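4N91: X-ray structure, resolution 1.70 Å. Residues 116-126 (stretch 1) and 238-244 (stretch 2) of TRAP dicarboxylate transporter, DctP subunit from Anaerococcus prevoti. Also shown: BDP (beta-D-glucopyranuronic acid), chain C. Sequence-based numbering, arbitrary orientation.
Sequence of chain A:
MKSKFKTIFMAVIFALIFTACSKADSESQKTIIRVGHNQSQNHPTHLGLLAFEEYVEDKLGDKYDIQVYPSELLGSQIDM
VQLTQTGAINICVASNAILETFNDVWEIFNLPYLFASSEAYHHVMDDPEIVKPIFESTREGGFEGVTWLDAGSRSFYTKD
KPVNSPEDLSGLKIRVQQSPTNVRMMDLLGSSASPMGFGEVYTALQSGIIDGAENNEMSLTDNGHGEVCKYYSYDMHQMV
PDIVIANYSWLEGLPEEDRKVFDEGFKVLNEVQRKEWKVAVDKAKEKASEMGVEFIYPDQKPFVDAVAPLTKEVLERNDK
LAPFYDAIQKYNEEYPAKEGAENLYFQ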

ATOM      1  N   ALA A 116     -13.677   8.994  -3.240  1.00 23.12           N
ATOM      2  CA  ALA A 116     -13.916  10.293  -3.862  1.00 27.97           C
ATOM      3  C   ALA A 116     -12.826  11.289  -3.498  1.00 30.86           C
ATOM      4  O   ALA A 116     -12.563  12.228  -4.255  1.00 29.64           O
ATOM      5  CB  ALA A 116     -15.279  10.829  -3.450  1.00 26.03           C
ATOM      6  N   SER A 117     -12.208  11.097  -2.337  1.00 25.02           N
ATOM      7  CA  SER A 117     -11.274  12.086  -1.785  1.00 28.01           C
ATOM      8  C   SER A 117     -10.380  11.388  -0.790  1.00 24.12           C
ATOM      9  O   SER A 117     -10.719  10.300  -0.312  1.00 22.91           O
ATOM     10  CB  SER A 117     -12.032  13.208  -1.066  1.00 28.35           C
ATOM     11  OG  SER A 117     -12.644  12.746   0.133  1.00 29.32           O
ATOM     12  N   SER A 118      -9.258  12.016  -0.446  1.00 22.47           N
ATOM     13  CA  SER A 118      -8.374  11.429   0.552  1.00 26.52           C
ATOM     14  C   SER A 118      -9.080  11.424   1.901  1.00 26.41           C
ATOM     15  O   SER A 118      -8.896  10.506   2.706  1.00 24.69           O
ATOM     16  CB  SER A 118      -7.003  12.142   0.600  1.00 31.30           C
ATOM     17  OG  SER A 118      -7.106  13.449   1.124  1.00 33.74           O
ATOM     18  N   GLU A 119      -9.944  12.410   2.142  1.00 27.66           N
ATOM     19  CA  GLU A 119     -10.680  12.423   3.403  1.00 22.81           C
ATOM     20  C   GLU A 119     -11.643  11.235   3.478  1.00 21.11           C
ATOM     21  O   GLU A 119     -11.774  10.605   4.532  1.00 22.29           O
ATOM     22  CB  GLU A 119     -11.462  13.735   3.599  1.00 32.08           C
ATOM     23  CG  GLU A 119     -10.661  14.985   3.320  1.00 40.46           C
ATOM     24  CD  GLU A 119     -10.729  15.384   1.846  1.00 41.47           C
ATOM     25  OE1 GLU A 119     -11.841  15.743   1.381  1.00 58.13           O
ATOM     26  OE2 GLU A 119      -9.696  15.321   1.155  1.00 37.08           O
ATOM     27  N   ALA A 120     -12.349  10.942   2.385  1.00 22.09           N
ATOM     28  CA  ALA A 120     -13.231   9.771   2.371  1.00 21.99           C
ATOM     29  C   ALA A 120     -12.433   8.504   2.685  1.00 21.46           C
ATOM     30  O   ALA A 120     -12.816   7.700   3.532  1.00 20.70           O
ATOM     31  CB  ALA A 120     -13.932   9.634   1.014  1.00 23.38           C
ATOM     32  N   TYR A 121     -11.304   8.365   2.008  1.00 21.97           N
ATOM     33  CA  TYR A 121     -10.398   7.250   2.191  1.00 19.71           C
ATOM     34  C   TYR A 121      -9.957   7.080   3.653  1.00 20.77           C
ATOM     35  O   TYR A 121     -10.067   6.002   4.226  1.00 18.53           O
ATOM     36  CB  TYR A 121      -9.200   7.496   1.260  1.00 19.02           C
ATOM     37  CG  TYR A 121      -8.017   6.576   1.422  1.00 16.21           C
ATOM     38  CD1 TYR A 121      -8.181   5.209   1.579  1.00 18.19           C
ATOM     39  CD2 TYR A 121      -6.730   7.081   1.362  1.00 17.19           C
ATOM     40  CE1 TYR A 121      -7.079   4.360   1.702  1.00 18.33           C
ATOM     41  CE2 TYR A 121      -5.611   6.252   1.476  1.00 17.19           C
ATOM     42  CZ  TYR A 121      -5.795   4.897   1.651  1.00 15.77           C
ATOM     43  OH  TYR A 121      -4.711   4.079   1.765  1.00 17.94           O
ATOM     44  N   HIS A 122      -9.460   8.147   4.265  1.00 21.37           N
ATOM     45  CA  HIS A 122      -8.959   8.053   5.629  1.00 20.40           C
ATOM     46  C   HIS A 122     -10.071   7.682   6.595  1.00 21.15           C
ATOM     47  O   HIS A 122      -9.859   6.904   7.532  1.00 23.37           O
ATOM     48  CB  HIS A 122      -8.339   9.374   6.053  1.00 22.27           C
ATOM     49  CG  HIS A 122      -7.133   9.739   5.258  1.00 22.39           C
ATOM     50  ND1 HIS A 122      -6.536  10.978   5.337  1.00 29.30           N
ATOM     51  CD2 HIS A 122      -6.410   9.026   4.361  1.00 21.38           C
ATOM     52  CE1 HIS A 122      -5.503  11.017   4.515  1.00 29.09           C
ATOM     53  NE2 HIS A 122      -5.407   9.849   3.908  1.00 23.46           N
ATOM     54  N   HIS A 123     -11.259   8.225   6.373  1.00 21.97           N
ATOM     55  CA  HIS A 123     -12.366   7.929   7.266  1.00 23.59           C
ATOM     56  C   HIS A 123     -12.810   6.483   7.127  1.00 22.20           C
ATOM     57  O   HIS A 123     -13.168   5.856   8.115  1.00 24.12           O
ATOM     58  CB  HIS A 123     -13.535   8.877   7.022  1.00 26.30           C
ATOM     59  CG  HIS A 123     -13.367  10.198   7.702  1.00 33.52           C
ATOM     60  ND1 HIS A 123     -12.761  11.280   7.097  1.00 37.68           N
ATOM     61  CD2 HIS A 123     -13.685  10.595   8.957  1.00 38.36           C
ATOM     62  CE1 HIS A 123     -12.742  12.297   7.942  1.00 42.42           C
ATOM     63  NE2 HIS A 123     -13.293  11.905   9.078  1.00 43.09           N
ATOM     64  N   VAL A 124     -12.785   5.969   5.900  1.00 21.23           N
ATOM     65  CA  VAL A 124     -13.064   4.561   5.666  1.00 17.21           C
ATOM     66  C   VAL A 124     -12.092   3.655   6.419  1.00 22.18           C
ATOM     67  O   VAL A 124     -12.525   2.741   7.119  1.00 22.59           O
ATOM     68  CB  VAL A 124     -13.087   4.219   4.152  1.00 19.54           C
ATOM     69  CG1 VAL A 124     -13.018   2.710   3.917  1.00 17.42           C
ATOM     70  CG2 VAL A 124     -14.352   4.796   3.518  1.00 20.73           C
HETATM   71  N   MSE A 125     -10.790   3.924   6.312  1.00 17.72           N
HETATM   72  CA  MSE A 125      -9.769   3.064   6.895  1.00 19.30           C
HETATM   73  C   MSE A 125      -9.790   3.156   8.421  1.00 17.80           C
HETATM   74  O   MSE A 125      -9.309   2.243   9.098  1.00 19.58           O
HETATM   75  CB  MSE A 125      -8.379   3.444   6.354  1.00 19.84           C
HETATM   76  CG  MSE A 125      -8.224   3.281   4.858  1.00 15.96           C
HETATM   77 SE   MSE A 125      -8.776   1.523   4.179  1.00 25.11          SE
HETATM   78  CE  MSE A 125      -7.576   0.368   5.252  1.00 16.03           C
ATOM     79  N   ASP A 126     -10.344   4.251   8.948  1.00 19.77           N
ATOM     80  CA  ASP A 126     -10.430   4.460  10.389  1.00 20.84           C
ATOM     81  C   ASP A 126     -11.768   3.945  10.958  1.00 22.99           C
ATOM     82  O   ASP A 126     -12.007   4.054  12.146  1.00 25.44           O
ATOM     83  CB  ASP A 126     -10.279   5.942  10.734  1.00 25.59           C
ATOM     84  CG  ASP A 126      -8.844   6.419  10.672  1.00 29.06           C
ATOM     85  OD1 ASP A 126      -7.923   5.576  10.769  1.00 24.97           O
ATOM     86  OD2 ASP A 126      -8.643   7.639  10.548  1.00 31.01           O
ATOM     87  N   GLN A 238      -5.730   4.614  -7.989  1.00 15.81           N
ATOM     88  CA  GLN A 238      -6.006   3.900  -6.742  1.00 14.79           C
ATOM     89  C   GLN A 238      -5.452   4.636  -5.543  1.00 14.06           C
ATOM     90  O   GLN A 238      -4.472   5.412  -5.653  1.00 15.37           O
ATOM     91  CB  GLN A 238      -5.403   2.505  -6.722  1.00 16.90           C
ATOM     92  CG  GLN A 238      -5.961   1.529  -7.720  1.00 20.94           C
ATOM     93  CD  GLN A 238      -5.041   0.339  -7.855  1.00 28.60           C
ATOM     94  OE1 GLN A 238      -3.832   0.468  -8.190  1.00 27.51           O
ATOM     95  NE2 GLN A 238      -5.571  -0.821  -7.567  1.00 29.03           N
HETATM   96  N   MSE A 239      -6.094   4.388  -4.397  1.00 17.71           N
HETATM   97  CA  MSE A 239      -5.563   4.758  -3.094  1.00 14.68           C
HETATM   98  C   MSE A 239      -5.471   3.460  -2.319  1.00 17.77           C
HETATM   99  O   MSE A 239      -6.472   2.960  -1.803  1.00 20.03           O
HETATM  100  CB  MSE A 239      -6.433   5.777  -2.369  1.00 16.61           C
HETATM  101  CG  MSE A 239      -6.644   6.994  -3.179  1.00 20.67           C
HETATM  102 SE   MSE A 239      -7.648   8.324  -2.179  1.00 27.93          SE
HETATM  103  CE  MSE A 239      -6.096   9.287  -1.410  1.00 42.52           C
ATOM    104  N   VAL A 240      -4.267   2.905  -2.267  1.00 13.54           N
ATOM    105  CA  VAL A 240      -4.094   1.531  -1.786  1.00 13.36           C
ATOM    106  C   VAL A 240      -3.430   1.567  -0.424  1.00 12.80           C
ATOM    107  O   VAL A 240      -2.273   1.981  -0.293  1.00 15.81           O
ATOM    108  CB  VAL A 240      -3.238   0.670  -2.748  1.00 15.62           C
ATOM    109  CG1 VAL A 240      -3.156  -0.764  -2.237  1.00 17.07           C
ATOM    110  CG2 VAL A 240      -3.820   0.699  -4.174  1.00 19.90           C
ATOM    111  N   PRO A 241      -4.160   1.160   0.615  1.00 14.81           N
ATOM    112  CA  PRO A 241      -3.510   1.243   1.925  1.00 14.03           C
ATOM    113  C   PRO A 241      -2.400   0.231   2.080  1.00 13.56           C
ATOM    114  O   PRO A 241      -2.490  -0.876   1.544  1.00 13.95           O
ATOM    115  CB  PRO A 241      -4.652   0.940   2.909  1.00 14.76           C
ATOM    116  CG  PRO A 241      -5.625   0.083   2.111  1.00 16.59           C
ATOM    117  CD  PRO A 241      -5.530   0.620   0.689  1.00 17.23           C
ATOM    118  N   ASP A 242      -1.366   0.597   2.819  1.00 12.91           N
ATOM    119  CA  ASP A 242      -0.438  -0.376   3.363  1.00 11.71           C
ATOM    120  C   ASP A 242      -1.059  -0.932   4.645  1.00 15.48           C
ATOM    121  O   ASP A 242      -1.696  -0.199   5.428  1.00 15.96           O
ATOM    122  CB  ASP A 242       0.926   0.267   3.644  1.00 12.73           C
ATOM    123  CG  ASP A 242       1.741   0.519   2.394  1.00 14.67           C
ATOM    124  OD1 ASP A 242       1.574  -0.215   1.381  1.00 14.61           O
ATOM    125  OD2 ASP A 242       2.592   1.438   2.441  1.00 15.47           O
ATOM    126  N   ILE A 243      -0.914  -2.230   4.843  1.00 12.73           N
ATOM    127  CA  ILE A 243      -1.524  -2.905   5.981  1.00 13.77           C
ATOM    128  C   ILE A 243      -0.437  -3.470   6.879  1.00 16.48           C
ATOM    129  O   ILE A 243       0.505  -4.115   6.405  1.00 14.50           O
ATOM    130  CB  ILE A 243      -2.424  -4.066   5.521  1.00 15.19           C
ATOM    131  CG1 ILE A 243      -3.421  -3.587   4.460  1.00 15.85           C
ATOM    132  CG2 ILE A 243      -3.137  -4.694   6.715  1.00 14.31           C
ATOM    133  CD1 ILE A 243      -4.447  -2.565   4.942  1.00 16.97           C
ATOM    134  N   VAL A 244      -0.547  -3.214   8.176  1.00 13.97           N
ATOM    135  CA  VAL A 244       0.336  -3.846   9.140  1.00 13.42           C
ATOM    136  C   VAL A 244      -0.309  -5.146   9.560  1.00 14.57           C
ATOM    137  O   VAL A 244      -1.433  -5.144  10.082  1.00 15.88           O
ATOM    138  CB  VAL A 244       0.539  -2.945  10.361  1.00 14.98           C
ATOM    139  CG1 VAL A 244       1.538  -3.539  11.306  1.00 16.39           C
ATOM    140  CG2 VAL A 244       0.964  -1.541   9.905  1.00 14.62           C
TER
HETATM  141  C1  BDP C 402       4.342   1.666  -2.074  0.66 11.04           C
HETATM  142  C2  BDP C 402       3.766   0.937  -0.949  0.66 10.84           C
HETATM  143  C3  BDP C 402       4.525  -0.336  -0.709  0.66 11.12           C
HETATM  144  C4  BDP C 402       4.507  -1.176  -1.867  0.66 11.11           C
HETATM  145  C5  BDP C 402       5.031  -0.422  -3.026  0.66  9.51           C
HETATM  146  C6  BDP C 402       4.895  -1.221  -4.348  0.66 11.29           C
HETATM  147  O2  BDP C 402       4.144   1.800   0.196  0.66 10.60           O
HETATM  148  O3  BDP C 402       3.963  -1.041   0.446  0.66 12.27           O
HETATM  149  O4  BDP C 402       5.157  -2.332  -1.719  0.66 12.65           O
HETATM  150  O5  BDP C 402       4.275   0.823  -3.225  0.66 12.23           O
HETATM  151  O6A BDP C 402       5.432  -2.350  -4.346  0.66 12.50           O
HETATM  152  O1  BDP C 402       3.401   2.716  -2.414  0.66 11.71           O
HETATM  153  O6B BDP C 402       4.482  -0.631  -5.372  0.66 13.00           O
HETATM  154  O   HOH W   1      -2.578   4.783   0.266  1.00 13.73           O

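A short helix, residues 118-125, packs against an extended segment, 238-244, that becomes a strand at Asp242. The two are more than a hundred residues apart in sequence, and no direct hydrogen bond joins them. The contact, 305 Å² counting both sides, is made mainly by side chains: Tyr121 and Met125, one helical turn apart, point their CA-to-CB bonds toward the second stretch, and Met239 and Pro241, two residues apart in an extended chain, point theirs back. In the backbone register Tyr121 lies nearest Met239, and Met125 nearest Pro241.

Tyr121 is the centre of the contact. Its chi1 is t (171°), which extends the ring from the helix across the second stretch, and chi2 of 44° turns one face to Met239. Met239 CB sits 3.9 Å from the centroid of the Tyr121 ring, only 10° off the normal, a CH-pi contact over the face. From there Met239, a selenomethionine, runs alongside the ring toward the start of the helix: chi1 m (-56°) and chi2 t (-176°) carry the selenium out, Met239 SE lying 4.6 Å from the Tyr121 centroid and oblique to it. Chi3, at 92° between wells, then brings the methyl back to the ring at CD2 and to the first helical turn, with Met239 CE 3.6 Å from Tyr121 CD2 and 3.6 Å from Ser118 CB. A flexible, unbranched side chain suits this place because it can follow both surfaces; it buries more area here than any other residue, 92 Å².

At the far end of the ring, the hydroxyl reaches the backbone of the second stretch. Tyr121 OH lies 3.1 Å from Pro241 CA and 3.2 Å from Pro241 N, but the proline nitrogen has no hydrogen to share, so this is packing alone. The polar need of the hydroxyl is met by a water, its O 2.7 Å from Tyr121 OH, which also donates a weak hydrogen bond from that O to Val240 O at 2.9 Å. This water is the polar bridge between the stretches. The tyrosine thus combines an apolar ring for Met239 with a polar tip at the backbone.

Met125, also a selenomethionine, has all three chi angles in m (-62°, -51°, -58°). This folded form ends with Met125 CE 3.7 Å from Pro241 CG and 4.3 Å from Ile243 CD1. The compact proline ring offers an apolar surface to both helix residues, Pro241 CD lying 4.2 Å from Tyr121 CE1. Ile243 starts sideways, but chi1 m and chi2 m bring its end nearer the methyl of Met125.

The helix itself is well anchored. Ser117, chi1 p (69°), caps its N terminus by accepting from Ala120 N at Ser117 OG, 2.9 Å. Val240 and Asp242 alternate with the packing residues and point away from the helix; Asp242 OD1 instead approaches BDP O3 at 2.7 Å, so this stretch packs on the helix through Met239, Pro241 and Ile243, while Asp242 contacts the sugar.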